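Local atomic coordinates of glycosyl hydrolase family 88 (Pedobacter heparinus, PDB entry 3WIW), a protein that acts as an unsaturated glucuronyl hydrolase specific for heparin, probably releasing unsaturated uronic acid from heparin-derived saccharides. Residues 64-67 with 71-74; 80-85 with 99-104; 269-274 with 317-322; 311-316 with 335-340. All coordinates share one frame; numbering follows the deposited sequence.

Contact 1 of 4, residues 64-67 with 71-74; sequences TVRL and RDWT
R66 and D72 face each other through water. R66 NH1 and D72 OD2 stand 4.4 Å apart, too far for a salt bridge, and the guanidinium is turned obliquely to the carboxylate oxygen. Two waters fill the interval, both in the guanidinium plane at its edge. Water 1 accepts from R66 NE at 2.8 Å and donates to D72 OD2 at 2.8 Å and to L67 O, so it ties the strand backbone into the same bridge. Water 2 lies between R66 NH1 and D72 OD2, donating to the latter at 2.7 Å. With every torsion near 180°, R66 is fully extended and carries its charged end from strand 65-68 to this position. On the other side, CG of D72 anti to the backbone N (chi1 -177°) carries the carboxylate toward the strand and the waters. Its other oxygen builds an Asx turn: T74 N donates to the anti lone pair of D72 OD1, at 2.8 Å with an N-H...O angle of 156°. T74 OG1 also donates to D72 OD1, at 2.7 Å, from above the carboxylate plane. Two bonds from T74 thus fix the rotation of the carboxylate and leave OD2 turned to the waters and to R57 NH1, its salt-bridge partner on the neighbouring antiparallel strand 55-59. Further out, T74 OG1 also bonds N375 ND2, and T74 CG2 sits over one face of the W73 ring. W73 in turn touches D116, the predicted nucleophile.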
loop_
_atom_site.group_PDB
_atom_site.type_symbol
_atom_site.label_atom_id
_atom_site.label_comp_id
_atom_site.label_asym_id
_atom_site.label_seq_id
_atom_site.Cartn_x
_atom_site.Cartn_y
_atom_site.Cartn_z
ATOM N N THR A 64 13.099 -19.171 -7.311
ATOM C CA THR A 64 11.824 -19.745 -6.860
ATOM C C THR A 64 10.907 -18.676 -6.249
ATOM O O THR A 64 11.347 -17.577 -5.892
ATOM C CB THR A 64 12.040 -20.880 -5.835
ATOM O OG1 THR A 64 12.709 -20.348 -4.683
ATOM C CG2 THR A 64 12.855 -22.036 -6.431
ATOM N N VAL A 65 9.629 -18.994 -6.111
ATOM C CA VAL A 65 8.668 -18.008 -5.635
ATOM C C VAL A 65 8.410 -18.166 -4.139
ATOM O O VAL A 65 8.126 -19.274 -3.657
ATOM C CB VAL A 65 7.345 -18.117 -6.399
ATOM C CG1 VAL A 65 6.351 -17.101 -5.866
ATOM C CG2 VAL A 65 7.574 -17.905 -7.882
ATOM N N ARG A 66 8.557 -17.073 -3.400
ATOM C CA ARG A 66 8.148 -17.033 -1.996
ATOM C C ARG A 66 6.647 -16.854 -1.947
ATOM O O ARG A 66 6.108 -15.946 -2.579
ATOM C CB ARG A 66 8.828 -15.884 -1.258
ATOM C CG ARG A 66 8.381 -15.749 0.176
ATOM C CD ARG A 66 9.199 -14.714 0.924
ATOM N NE ARG A 66 8.675 -14.523 2.273
ATOM C CZ ARG A 66 9.248 -13.762 3.196
ATOM N NH1 ARG A 66 8.695 -13.645 4.392
ATOM N NH2 ARG A 66 10.384 -13.142 2.926
ATOM N N LEU A 67 5.978 -17.722 -1.193
ATOM C CA LEU A 67 4.521 -17.713 -1.082
ATOM C C LEU A 67 4.056 -17.131 0.257
ATOM O O LEU A 67 4.768 -17.222 1.270
ATOM C CB LEU A 67 3.952 -19.138 -1.259
ATOM C CG LEU A 67 4.339 -19.845 -2.561
ATOM C CD1 LEU A 67 3.889 -21.285 -2.549
ATOM C CD2 LEU A 67 3.745 -19.089 -3.745
ATOM N N ARG A 71 -1.491 -16.169 7.163
ATOM C CA ARG A 71 -0.870 -15.423 8.259
ATOM C C ARG A 71 0.079 -14.316 7.793
ATOM O O ARG A 71 0.455 -13.438 8.570
ATOM C CB ARG A 71 -0.087 -16.381 9.156
ATOM C CG ARG A 71 1.152 -16.936 8.487
ATOM C CD ARG A 71 2.031 -17.692 9.459
ATOM N NE ARG A 71 3.147 -18.317 8.762
ATOM C CZ ARG A 71 3.072 -19.486 8.135
ATOM N NH1 ARG A 71 4.138 -19.982 7.525
ATOM N NH2 ARG A 71 1.930 -20.161 8.118
ATOM N N ASP A 72 0.481 -14.368 6.531
ATOM C CA ASP A 72 1.495 -13.444 5.992
ATOM C C ASP A 72 0.871 -12.079 5.710
ATOM O O ASP A 72 -0.181 -11.991 5.069
ATOM C CB ASP A 72 2.067 -14.072 4.717
ATOM C CG ASP A 72 3.179 -13.271 4.077
ATOM O OD1 ASP A 72 2.914 -12.178 3.562
ATOM O OD2 ASP A 72 4.309 -13.796 3.989
ATOM N N TRP A 73 1.534 -11.002 6.127
ATOM C CA TRP A 73 0.939 -9.673 5.995
ATOM C C TRP A 73 0.655 -9.245 4.554
ATOM O O TRP A 73 -0.151 -8.327 4.325
ATOM C CB TRP A 73 1.803 -8.618 6.677
ATOM C CG TRP A 73 3.014 -8.146 5.888
ATOM C CD1 TRP A 73 4.260 -8.698 5.891
ATOM C CD2 TRP A 73 3.083 -6.994 5.033
ATOM N NE1 TRP A 73 5.116 -7.946 5.091
ATOM C CE2 TRP A 73 4.411 -6.896 4.555
ATOM C CE3 TRP A 73 2.148 -6.027 4.635
ATOM C CZ2 TRP A 73 4.830 -5.876 3.686
ATOM C CZ3 TRP A 73 2.557 -5.015 3.776
ATOM C CH2 TRP A 73 3.892 -4.948 3.304
ATOM N N THR A 74 1.320 -9.882 3.586
ATOM C CA THR A 74 1.142 -9.519 2.196
ATOM C C THR A 74 0.107 -10.391 1.504
ATOM O O THR A 74 -0.110 -10.223 0.318
ATOM C CB THR A 74 2.460 -9.650 1.371
ATOM O OG1 THR A 74 2.731 -11.041 1.125
ATOM C CG2 THR A 74 3.652 -8.987 2.079
HETATM O O HOH W 1 6.120 -15.586 2.935
HETATM O O HOH W 2 6.124 -14.556 5.787
#

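Contact 2 of 4, residues 80-85 with 99-104; sequences GTLWYG and KRFTLA
Helices 77-89 and 92-103 form an antiparallel helical hairpin of the alpha6/alpha6 barrel, and W83 and L82 on the first meet T102, K99 and F101 on the second. The axes of the two short segments come within 9.4 Å at 155° between their N-to-C directions. The polar link is W83 NE1 to T102 OG1, 3.0 Å long and somewhat bent, with an N-H...O angle of 149°; the oxygen lies at the ring edge, tilted from the indole plane. T102 OG1 lies beside its own backbone N (chi1 -63°), from where it can bond both A98 O, one turn back, and the indole N-H. Beyond that bond W83 CZ2 reaches K99 N at 3.7 Å, a contact with backbone rather than with the lysine side chain. On the other flank L82 CD1 approaches F101 CD1 at 3.8 Å, one methyl set obliquely against the phenyl ring. A leucine in place of W83 lacks the indole N-H, so T102 OG1 would probably lose its tie to helix 77-89 and a gap is likely to open beside K99 and A98. A128 and T132 of helix 117-132 also touch the indole, while the F101 ring meets F78 edge-to-face. Such pairing of consecutive antiparallel helices across a short loop is the building principle of the (alpha/alpha)6 barrel.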
loop_
_atom_site.group_PDB
_atom_site.type_symbol
_atom_site.label_atom_id
_atom_site.label_comp_id
_atom_site.label_asym_id
_atom_site.label_seq_id
_atom_site.Cartn_x
_atom_site.Cartn_y
_atom_site.Cartn_z
ATOM N N GLY A 80 -6.356 -8.848 -4.335
ATOM C CA GLY A 80 -6.671 -7.463 -4.630
ATOM C C GLY A 80 -6.255 -7.054 -6.027
ATOM O O GLY A 80 -6.989 -6.353 -6.734
ATOM N N THR A 81 -5.073 -7.494 -6.439
ATOM C CA THR A 81 -4.548 -7.188 -7.772
ATOM C C THR A 81 -5.427 -7.816 -8.851
ATOM O O THR A 81 -5.682 -7.201 -9.904
ATOM C CB THR A 81 -3.082 -7.628 -7.892
ATOM O OG1 THR A 81 -2.367 -7.063 -6.787
ATOM C CG2 THR A 81 -2.462 -7.128 -9.194
ATOM N N LEU A 82 -5.930 -9.021 -8.579
ATOM C CA LEU A 82 -6.880 -9.657 -9.483
ATOM C C LEU A 82 -8.165 -8.829 -9.618
ATOM O O LEU A 82 -8.670 -8.640 -10.731
ATOM C CB LEU A 82 -7.200 -11.087 -9.015
ATOM C CG LEU A 82 -6.092 -12.142 -9.179
ATOM C CD1 LEU A 82 -6.485 -13.421 -8.454
ATOM C CD2 LEU A 82 -5.806 -12.407 -10.667
ATOM N N TRP A 83 -8.690 -8.306 -8.503
ATOM C CA TRP A 83 -9.860 -7.425 -8.588
ATOM C C TRP A 83 -9.560 -6.208 -9.450
ATOM O O TRP A 83 -10.355 -5.829 -10.319
ATOM C CB TRP A 83 -10.356 -6.979 -7.202
ATOM C CG TRP A 83 -11.013 -8.094 -6.438
ATOM C CD1 TRP A 83 -10.543 -8.695 -5.304
ATOM C CD2 TRP A 83 -12.220 -8.787 -6.798
ATOM N NE1 TRP A 83 -11.411 -9.690 -4.911
ATOM C CE2 TRP A 83 -12.436 -9.781 -5.821
ATOM C CE3 TRP A 83 -13.134 -8.661 -7.852
ATOM C CZ2 TRP A 83 -13.537 -10.648 -5.860
ATOM C CZ3 TRP A 83 -14.212 -9.524 -7.901
ATOM C CH2 TRP A 83 -14.419 -10.493 -6.894
ATOM N N TYR A 84 -8.409 -5.584 -9.228
ATOM C CA TYR A 84 -8.034 -4.443 -10.054
ATOM C C TYR A 84 -7.857 -4.797 -11.545
ATOM O O TYR A 84 -8.283 -4.045 -12.423
ATOM C CB TYR A 84 -6.774 -3.785 -9.511
ATOM C CG TYR A 84 -6.943 -2.961 -8.244
ATOM C CD1 TYR A 84 -8.204 -2.500 -7.811
ATOM C CD2 TYR A 84 -5.833 -2.649 -7.468
ATOM C CE1 TYR A 84 -8.322 -1.731 -6.657
ATOM C CE2 TYR A 84 -5.947 -1.898 -6.315
ATOM C CZ TYR A 84 -7.179 -1.420 -5.920
ATOM O OH TYR A 84 -7.278 -0.650 -4.777
ATOM N N GLY A 85 -7.255 -5.948 -11.836
ATOM C CA GLY A 85 -7.120 -6.422 -13.198
ATOM C C GLY A 85 -8.486 -6.597 -13.843
ATOM O O GLY A 85 -8.679 -6.235 -14.999
ATOM N N LYS A 99 -12.355 -14.017 -6.969
ATOM C CA LYS A 99 -13.244 -14.639 -5.983
ATOM C C LYS A 99 -12.542 -15.842 -5.311
ATOM O O LYS A 99 -12.508 -15.941 -4.082
ATOM C CB LYS A 99 -14.534 -15.068 -6.662
ATOM C CG LYS A 99 -15.482 -15.818 -5.756
ATOM C CD LYS A 99 -16.779 -16.163 -6.465
ATOM C CE LYS A 99 -17.709 -16.842 -5.496
ATOM N NZ LYS A 99 -18.980 -17.273 -6.128
ATOM N N ARG A 100 -11.984 -16.743 -6.122
ATOM C CA ARG A 100 -11.305 -17.942 -5.609
ATOM C C ARG A 100 -10.167 -17.583 -4.644
ATOM O O ARG A 100 -10.047 -18.145 -3.545
ATOM C CB ARG A 100 -10.664 -18.737 -6.765
ATOM C CG ARG A 100 -11.533 -19.697 -7.518
ATOM C CD ARG A 100 -10.666 -20.874 -8.007
ATOM N NE ARG A 100 -9.487 -20.473 -8.775
ATOM C CZ ARG A 100 -8.336 -21.141 -8.784
ATOM N NH1 ARG A 100 -7.327 -20.713 -9.524
ATOM N NH2 ARG A 100 -8.186 -22.234 -8.052
ATOM N N PHE A 101 -9.311 -16.659 -5.067
ATOM C CA PHE A 101 -8.156 -16.279 -4.247
ATOM C C PHE A 101 -8.561 -15.445 -3.016
ATOM O O PHE A 101 -7.867 -15.452 -2.004
ATOM C CB PHE A 101 -7.091 -15.587 -5.115
ATOM C CG PHE A 101 -6.275 -16.552 -5.944
ATOM C CD1 PHE A 101 -6.717 -16.982 -7.187
ATOM C CD2 PHE A 101 -5.075 -17.054 -5.456
ATOM C CE1 PHE A 101 -5.964 -17.898 -7.937
ATOM C CE2 PHE A 101 -4.308 -17.953 -6.207
ATOM C CZ PHE A 101 -4.757 -18.373 -7.442
ATOM N N THR A 102 -9.677 -14.726 -3.105
ATOM C CA THR A 102 -10.198 -13.995 -1.950
ATOM C C THR A 102 -10.755 -14.934 -0.877
ATOM O O THR A 102 -10.390 -14.846 0.296
ATOM C CB THR A 102 -11.263 -12.949 -2.373
ATOM O OG1 THR A 102 -10.637 -11.979 -3.216
ATOM C CG2 THR A 102 -11.835 -12.221 -1.174
ATOM N N LEU A 103 -11.614 -15.862 -1.291
ATOM C CA LEU A 103 -12.350 -16.677 -0.312
ATOM C C LEU A 103 -11.434 -17.633 0.439
ATOM O O LEU A 103 -11.786 -18.114 1.517
ATOM C CB LEU A 103 -13.517 -17.442 -0.949
ATOM C CG LEU A 103 -14.646 -16.551 -1.462
ATOM C CD1 LEU A 103 -15.679 -17.373 -2.269
ATOM C CD2 LEU A 103 -15.347 -15.805 -0.305
ATOM N N ALA A 104 -10.256 -17.909 -0.127
ATOM C CA ALA A 104 -9.263 -18.735 0.555
ATOM C C ALA A 104 -8.673 -18.037 1.787
ATOM O O ALA A 104 -7.948 -18.670 2.552
ATOM C CB ALA A 104 -8.143 -19.136 -0.393
#

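Contact 3 of 4, residues 269-274 with 317-322; sequences EHAEHI and LDLSTQ
L319 meets A271 and E272 where helix 306-322 passes helix 265-279, while L317 and D318 look to other helices. L317, first in the segment, touches F330 of helix 327-340 and Y388 of helix 375-392; its carbonyl serves S320 further on. D318 turns its carboxylate to K260 of helix 245-262 in a salt bridge. L319 then makes the contact itself. Its CG is anti to the backbone N (chi1 -172°), and the second torsion of 60° brings CD1 to A271 CB at 4.0 Å, methyl against methyl. The same CD1 lies 4.4 Å from E272 CG, alongside the aliphatic part of the glutamate. L319 also touches I268, A275 and Y329, so its side chain meets both helix 265-279 and helix 327-340. S320 OG folds back to donate to L317 O at 2.7 Å. T321 repeats the pattern, OG1 donating to D318 O at 2.9 Å. Both hydroxyls thus donate to carbonyls of their own helix. Q322 points toward 269-274 without reaching it, touches I268 and gives its NE2 to T256 O of helix 245-262. What joins the segments is one leucine methyl on an alanine methyl, with the E272 methylene more loosely beside it: the link rests on dispersion and burial, without a directional bond, while E272 OE2 turns to Y329 OH and D318 to K260.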
loop_
_atom_site.group_PDB
_atom_site.type_symbol
_atom_site.label_atom_id
_atom_site.label_comp_id
_atom_site.label_asym_id
_atom_site.label_seq_id
_atom_site.Cartn_x
_atom_site.Cartn_y
_atom_site.Cartn_z
ATOM N N GLU A 269 -3.668 19.174 3.934
ATOM C CA GLU A 269 -2.534 20.074 4.120
ATOM C C GLU A 269 -1.285 19.258 4.417
ATOM O O GLU A 269 -0.220 19.496 3.849
ATOM C CB GLU A 269 -2.801 21.058 5.258
ATOM C CG GLU A 269 -3.941 22.034 4.982
ATOM C CD GLU A 269 -4.487 22.706 6.243
ATOM O OE1 GLU A 269 -4.050 22.350 7.363
ATOM O OE2 GLU A 269 -5.356 23.592 6.111
ATOM N N HIS A 270 -1.412 18.270 5.295
ATOM C CA HIS A 270 -0.263 17.436 5.637
ATOM C C HIS A 270 0.207 16.636 4.421
ATOM O O HIS A 270 1.416 16.556 4.147
ATOM C CB HIS A 270 -0.586 16.539 6.817
ATOM C CG HIS A 270 0.619 15.981 7.498
ATOM N ND1 HIS A 270 1.554 16.780 8.130
ATOM C CD2 HIS A 270 1.037 14.707 7.659
ATOM C CE1 HIS A 270 2.494 16.014 8.653
ATOM N NE2 HIS A 270 2.213 14.753 8.365
ATOM N N ALA A 271 -0.735 16.097 3.656
ATOM C CA ALA A 271 -0.401 15.388 2.431
ATOM C C ALA A 271 0.402 16.255 1.452
ATOM O O ALA A 271 1.374 15.778 0.844
ATOM C CB ALA A 271 -1.638 14.817 1.759
ATOM N N GLU A 272 0.011 17.518 1.306
ATOM C CA GLU A 272 0.739 18.389 0.397
ATOM C C GLU A 272 2.149 18.680 0.898
ATOM O O GLU A 272 3.072 18.772 0.089
ATOM C CB GLU A 272 -0.034 19.684 0.114
ATOM C CG GLU A 272 -1.299 19.445 -0.700
ATOM C CD GLU A 272 -1.750 20.696 -1.427
ATOM O OE1 GLU A 272 -2.677 21.357 -0.914
ATOM O OE2 GLU A 272 -1.164 21.024 -2.498
ATOM N N HIS A 273 2.316 18.824 2.212
ATOM C CA HIS A 273 3.666 19.022 2.772
ATOM C C HIS A 273 4.546 17.797 2.524
ATOM O O HIS A 273 5.709 17.927 2.112
ATOM C CB HIS A 273 3.635 19.340 4.275
ATOM C CG HIS A 273 3.057 20.680 4.609
ATOM N ND1 HIS A 273 3.497 21.848 4.025
ATOM C CD2 HIS A 273 2.093 21.043 5.494
ATOM C CE1 HIS A 273 2.819 22.868 4.517
ATOM N NE2 HIS A 273 1.959 22.405 5.409
ATOM N N ILE A 274 3.994 16.611 2.746
ATOM C CA ILE A 274 4.716 15.381 2.460
ATOM C C ILE A 274 5.062 15.292 0.968
ATOM O O ILE A 274 6.203 14.994 0.603
ATOM C CB ILE A 274 3.913 14.141 2.901
ATOM C CG1 ILE A 274 3.746 14.115 4.426
ATOM C CG2 ILE A 274 4.623 12.856 2.422
ATOM C CD1 ILE A 274 2.708 13.073 4.872
ATOM N N LEU A 317 -2.062 10.704 -7.623
ATOM C CA LEU A 317 -3.226 10.790 -8.509
ATOM C C LEU A 317 -4.489 11.169 -7.723
ATOM O O LEU A 317 -5.229 12.052 -8.148
ATOM C CB LEU A 317 -3.423 9.480 -9.263
ATOM C CG LEU A 317 -2.359 9.233 -10.336
ATOM C CD1 LEU A 317 -2.364 7.764 -10.776
ATOM C CD2 LEU A 317 -2.550 10.185 -11.528
ATOM N N ASP A 318 -4.723 10.543 -6.570
ATOM C CA ASP A 318 -5.849 10.978 -5.749
ATOM C C ASP A 318 -5.635 12.401 -5.225
ATOM O O ASP A 318 -6.569 13.190 -5.196
ATOM C CB ASP A 318 -6.135 10.015 -4.603
ATOM C CG ASP A 318 -7.215 9.001 -4.952
ATOM O OD1 ASP A 318 -7.484 8.757 -6.160
ATOM O OD2 ASP A 318 -7.776 8.428 -4.010
ATOM N N LEU A 319 -4.410 12.746 -4.829
ATOM C CA LEU A 319 -4.162 14.088 -4.314
ATOM C C LEU A 319 -4.480 15.124 -5.385
ATOM O O LEU A 319 -5.051 16.187 -5.086
ATOM C CB LEU A 319 -2.713 14.215 -3.855
ATOM C CG LEU A 319 -2.354 15.504 -3.120
ATOM C CD1 LEU A 319 -3.170 15.675 -1.847
ATOM C CD2 LEU A 319 -0.853 15.552 -2.811
ATOM N N SER A 320 -4.118 14.809 -6.637
ATOM C CA SER A 320 -4.344 15.736 -7.745
ATOM C C SER A 320 -5.831 16.104 -7.921
ATOM O O SER A 320 -6.155 17.202 -8.410
ATOM C CB SER A 320 -3.755 15.190 -9.053
ATOM O OG SER A 320 -4.600 14.243 -9.678
ATOM N N THR A 321 -6.737 15.212 -7.508
ATOM C CA THR A 321 -8.172 15.464 -7.670
ATOM C C THR A 321 -8.782 16.166 -6.467
ATOM O O THR A 321 -9.930 16.627 -6.526
ATOM C CB THR A 321 -8.957 14.159 -7.928
ATOM O OG1 THR A 321 -8.961 13.353 -6.737
ATOM C CG2 THR A 321 -8.333 13.387 -9.089
ATOM N N GLN A 322 -8.035 16.224 -5.365
ATOM C CA GLN A 322 -8.544 16.761 -4.099
ATOM C C GLN A 322 -8.157 18.217 -3.880
ATOM O O GLN A 322 -8.886 18.972 -3.237
ATOM C CB GLN A 322 -8.016 15.940 -2.922
ATOM C CG GLN A 322 -8.437 14.501 -2.912
ATOM C CD GLN A 322 -7.591 13.684 -1.964
ATOM O OE1 GLN A 322 -6.497 14.093 -1.565
ATOM N NE2 GLN A 322 -8.080 12.528 -1.605
#

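Contact 4 of 4, residues 311-316 with 335-340; sequences VIASAL and DILKTL
This is a buried, wholly apolar helix-to-helix contact between I312 and A313 on one side and I336 and L337 on the other, within the alpha6/alpha6 barrel. Helices 306-322 and 327-340 are consecutive and run antiparallel as a helical hairpin, the axes of the short segments 9.6 Å apart with 144° between their N-to-C directions. A313 is the point of nearest backbone approach: its CA lies 6.3 Å from that of I336, a spacing that the small side chain permits. A313 CB projects toward helix 327-340 and is met by two branches, I336 CG2 at 3.9 Å and L337 CD2 at 4.0 Å, so that the alanine methyl sits between the isoleucine and the leucine. I336 grips with both arms. With CG2 anti to the backbone N and CG1 beside it (chi1 -69°), the short branch goes to A313 while the long one extends to I312, one residue before A313. The I312 and I336 side chains cross at about a right angle. Around these four side chains, I336 also touches A309 of helix 306-322, L337 packs on A384 of helix 375-392, and I312 rests on A249 of helix 245-262. S314 points away and is hydrogen-bonded through OG to E383 OE2. The side chain of I312 comes within about 8 Å, at nearest atoms, of that of R246, a predicted substrate-binding residue. At the end of the long branch, I336 CD1 lies 3.8 Å from I312 CG2 and 4.0 Å from A313 N.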
loop_
_atom_site.group_PDB
_atom_site.type_symbol
_atom_site.label_atom_id
_atom_site.label_comp_id
_atom_site.label_asym_id
_atom_site.label_seq_id
_atom_site.Cartn_x
_atom_site.Cartn_y
_atom_site.Cartn_z
ATOM N N VAL A 311 3.178 3.299 -4.821
ATOM C CA VAL A 311 2.360 3.873 -3.757
ATOM C C VAL A 311 2.299 5.388 -3.917
ATOM O O VAL A 311 1.223 5.985 -3.822
ATOM C CB VAL A 311 2.880 3.441 -2.373
ATOM C CG1 VAL A 311 2.141 4.182 -1.245
ATOM C CG2 VAL A 311 2.758 1.921 -2.192
ATOM N N ILE A 312 3.449 6.007 -4.193
ATOM C CA ILE A 312 3.486 7.445 -4.408
ATOM C C ILE A 312 2.640 7.853 -5.611
ATOM O O ILE A 312 1.881 8.824 -5.522
ATOM C CB ILE A 312 4.943 7.960 -4.555
ATOM C CG1 ILE A 312 5.639 7.892 -3.194
ATOM C CG2 ILE A 312 4.964 9.377 -5.102
ATOM C CD1 ILE A 312 7.166 7.927 -3.292
ATOM N N ALA A 313 2.768 7.134 -6.735
ATOM C CA ALA A 313 1.983 7.464 -7.915
ATOM C C ALA A 313 0.478 7.373 -7.612
ATOM O O ALA A 313 -0.284 8.293 -7.955
ATOM C CB ALA A 313 2.359 6.567 -9.080
ATOM N N SER A 314 0.041 6.284 -6.972
ATOM C CA SER A 314 -1.376 6.135 -6.672
ATOM C C SER A 314 -1.859 7.282 -5.786
ATOM O O SER A 314 -2.883 7.906 -6.072
ATOM C CB SER A 314 -1.656 4.795 -6.023
ATOM O OG SER A 314 -3.057 4.644 -5.998
ATOM N N ALA A 315 -1.088 7.603 -4.750
ATOM C CA ALA A 315 -1.473 8.675 -3.839
ATOM C C ALA A 315 -1.525 10.029 -4.552
ATOM O O ALA A 315 -2.472 10.795 -4.346
ATOM C CB ALA A 315 -0.527 8.739 -2.651
ATOM N N LEU A 316 -0.503 10.331 -5.353
ATOM C CA LEU A 316 -0.460 11.622 -6.040
ATOM C C LEU A 316 -1.614 11.800 -7.014
ATOM O O LEU A 316 -2.118 12.915 -7.194
ATOM C CB LEU A 316 0.886 11.842 -6.736
ATOM C CG LEU A 316 2.090 12.075 -5.821
ATOM C CD1 LEU A 316 3.312 12.259 -6.695
ATOM C CD2 LEU A 316 1.883 13.295 -4.929
ATOM N N ASP A 335 4.633 10.632 -14.751
ATOM C CA ASP A 335 6.039 10.356 -15.064
ATOM C C ASP A 335 6.480 9.068 -14.364
ATOM O O ASP A 335 7.170 8.245 -14.969
ATOM C CB ASP A 335 6.932 11.503 -14.604
ATOM C CG ASP A 335 6.783 12.753 -15.456
ATOM O OD1 ASP A 335 6.309 12.659 -16.617
ATOM O OD2 ASP A 335 7.160 13.844 -14.959
ATOM N N ILE A 336 6.088 8.867 -13.099
ATOM C CA ILE A 336 6.427 7.628 -12.422
ATOM C C ILE A 336 5.830 6.456 -13.183
ATOM O O ILE A 336 6.506 5.444 -13.411
ATOM C CB ILE A 336 5.852 7.581 -10.989
ATOM C CG1 ILE A 336 6.561 8.591 -10.076
ATOM C CG2 ILE A 336 5.968 6.173 -10.430
ATOM C CD1 ILE A 336 5.809 8.816 -8.745
ATOM N N LEU A 337 4.559 6.560 -13.556
ATOM C CA LEU A 337 3.915 5.454 -14.251
ATOM C C LEU A 337 4.557 5.129 -15.596
ATOM O O LEU A 337 4.652 3.951 -15.970
ATOM C CB LEU A 337 2.409 5.691 -14.402
ATOM C CG LEU A 337 1.610 5.693 -13.102
ATOM C CD1 LEU A 337 0.157 5.971 -13.449
ATOM C CD2 LEU A 337 1.777 4.363 -12.379
ATOM N N LYS A 338 5.010 6.152 -16.317
ATOM C CA LYS A 338 5.706 5.888 -17.562
ATOM C C LYS A 338 7.001 5.117 -17.311
ATOM O O LYS A 338 7.324 4.205 -18.067
ATOM C CB LYS A 338 5.946 7.179 -18.320
ATOM C CG LYS A 338 4.676 7.685 -18.974
ATOM C CD LYS A 338 4.842 9.078 -19.562
ATOM C CE LYS A 338 3.609 9.463 -20.352
ATOM N NZ LYS A 338 3.736 10.801 -20.974
ATOM N N THR A 339 7.741 5.456 -16.256
ATOM C CA THR A 339 8.947 4.700 -15.905
ATOM C C THR A 339 8.628 3.264 -15.470
ATOM O O THR A 339 9.279 2.302 -15.918
ATOM C CB THR A 339 9.777 5.423 -14.815
ATOM O OG1 THR A 339 10.180 6.714 -15.292
ATOM C CG2 THR A 339 11.034 4.620 -14.462
ATOM N N LEU A 340 7.636 3.111 -14.599
ATOM C CA LEU A 340 7.244 1.785 -14.138
ATOM C C LEU A 340 6.738 0.897 -15.265
ATOM O O LEU A 340 6.846 -0.324 -15.176
ATOM C CB LEU A 340 6.193 1.867 -13.026
ATOM C CG LEU A 340 6.718 2.388 -11.690
ATOM C CD1 LEU A 340 5.547 2.369 -10.729
ATOM C CD2 LEU A 340 7.859 1.536 -11.109
#

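How the contacts relate
From the N terminus, contact 1 closes a short turn between strand 65-68 and the loop leading into helix 77-89, and contact 2 then closes the hairpin of that helix with helix 92-103. The two are in series and do not touch. Contact 3 closes a connection of 42 residues, 16 of them helical, and contact 4 one of 18, around the turn between consecutive helices 306-322 and 327-340. These two cross: 311-316 falls between the segments of contact 3, and 317-322 between those of contact 4. Both use helix 306-322, which ties helix 265-279 to helix 327-340, and they touch where L317 CD1 meets L337 CD1 at 4.1 Å.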